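Local coordinates for enoyl-CoA hydratase subunit I (Geobacillus kaustophilus, PDB 2PBP), which probably acts as a hydro-lyase of the crotonase family, adding water across the double bond of enoyl-CoA thioesters, at residues A72-D75 / P76-E80. Residues are numbered along the deposited sequence; the frame is centred on the assembly and turned at random.
Sequences AKDD and PIRLE
Arg78 reaches back from the first turn of helix 76-82 and sets its NE 2.7 Å from Asp74 OD1, a salt bridge with a bent N-H...O angle of 144°. The carboxylate and guanidinium lie nearly coplanar, and a water donates to Asp74 OD1 and accepts from Arg78 NH2. Asp75 is the N-cap: its OD1 takes the backbone N of Arg78 at 2.9 Å, the donor standing above the carboxylate plane. Its chi1 of 58° turns the carboxylate onto the helix start, while the backbone O of Asp75 accepts from Leu79 N. An extended chain from CG to NE carries Arg78 past Lys73 O, 3.3 Å from Arg78 CD. Lys73 CE lies over one guanidinium face; Lys73 NZ stands 3.8 Å from Arg78 NH2, a like-charge approach, and Arg31 adds another. Leu79 crosses Asp74 at about a right angle, CD2 against the carboxylate and CG 3.7 Å from Asp74 CB. With an alanine at Arg78, the Asp74 carboxylate would probably lose its charged mate and the water one of its anchors. At this surface loop after helix 68-72, Asp74 probably offsets part of the positive charge of Lys73, Arg78 and Arg31, while Asp75 caps the N-terminus of helix 76-82.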
# COMPACT_ATOMS: atom_id res chain seq x y z
N ALA A 72 19.25 -5.58 -32.82
CA ALA A 72 19.67 -6.60 -33.78
C ALA A 72 21.16 -6.92 -33.69
O ALA A 72 21.60 -7.97 -34.16
CB ALA A 72 19.32 -6.15 -35.20
N LYS A 73 21.93 -6.02 -33.09
CA LYS A 73 23.37 -6.24 -32.94
C LYS A 73 23.69 -7.21 -31.81
O LYS A 73 24.79 -7.76 -31.75
CB LYS A 73 24.08 -4.92 -32.65
CG LYS A 73 24.03 -3.88 -33.75
CD LYS A 73 24.77 -2.62 -33.32
CE LYS A 73 26.22 -2.94 -32.94
NZ LYS A 73 26.93 -1.75 -32.39
N ASP A 74 22.73 -7.41 -30.92
CA ASP A 74 22.95 -8.27 -29.76
C ASP A 74 22.81 -9.78 -29.93
O ASP A 74 22.18 -10.27 -30.87
CB ASP A 74 22.04 -7.81 -28.62
CG ASP A 74 22.25 -6.36 -28.24
OD1 ASP A 74 23.42 -5.90 -28.27
OD2 ASP A 74 21.26 -5.67 -27.90
N ASP A 75 23.43 -10.49 -28.99
CA ASP A 75 23.41 -11.94 -28.90
C ASP A 75 23.57 -12.21 -27.40
O ASP A 75 23.90 -11.31 -26.63
CB ASP A 75 24.54 -12.58 -29.73
CG ASP A 75 25.92 -12.10 -29.32
OD1 ASP A 75 26.39 -12.50 -28.24
OD2 ASP A 75 26.54 -11.32 -30.08
N PRO A 76 23.32 -13.45 -26.95
CA PRO A 76 23.43 -13.79 -25.52
C PRO A 76 24.70 -13.34 -24.79
O PRO A 76 24.62 -12.76 -23.71
CB PRO A 76 23.27 -15.31 -25.51
CG PRO A 76 22.35 -15.54 -26.67
CD PRO A 76 22.93 -14.64 -27.73
N ILE A 77 25.87 -13.62 -25.37
CA ILE A 77 27.13 -13.26 -24.73
C ILE A 77 27.39 -11.76 -24.72
O ILE A 77 27.84 -11.21 -23.71
CB ILE A 77 28.31 -14.00 -25.39
CG1 ILE A 77 28.05 -15.51 -25.37
CG2 ILE A 77 29.61 -13.69 -24.65
CD1 ILE A 77 27.88 -16.19 -23.98
N ARG A 78 27.12 -11.10 -25.84
CA ARG A 78 27.30 -9.66 -25.94
C ARG A 78 26.44 -8.98 -24.87
O ARG A 78 26.89 -8.05 -24.19
CB ARG A 78 26.89 -9.16 -27.34
CG ARG A 78 26.84 -7.64 -27.49
CD ARG A 78 26.49 -7.25 -28.93
NE ARG A 78 26.02 -5.87 -29.05
CZ ARG A 78 26.81 -4.80 -29.06
NH1 ARG A 78 28.13 -4.92 -28.96
NH2 ARG A 78 26.27 -3.59 -29.18
N LEU A 79 25.21 -9.45 -24.71
CA LEU A 79 24.30 -8.88 -23.71
C LEU A 79 24.79 -9.15 -22.29
O LEU A 79 24.71 -8.29 -21.42
CB LEU A 79 22.89 -9.44 -23.89
CG LEU A 79 22.16 -8.92 -25.13
CD1 LEU A 79 20.91 -9.75 -25.40
CD2 LEU A 79 21.81 -7.44 -24.93
N GLU A 80 25.30 -10.36 -22.06
CA GLU A 80 25.81 -10.71 -20.74
C GLU A 80 26.91 -9.73 -20.32
O GLU A 80 26.91 -9.23 -19.20
CB GLU A 80 26.35 -12.14 -20.75
CG GLU A 80 26.99 -12.59 -19.43
CD GLU A 80 26.02 -12.57 -18.25
OE1 GLU A 80 24.93 -13.17 -18.35
OE2 GLU A 80 26.36 -11.96 -17.22
O HOH W 1 23.33 -3.39 -29.21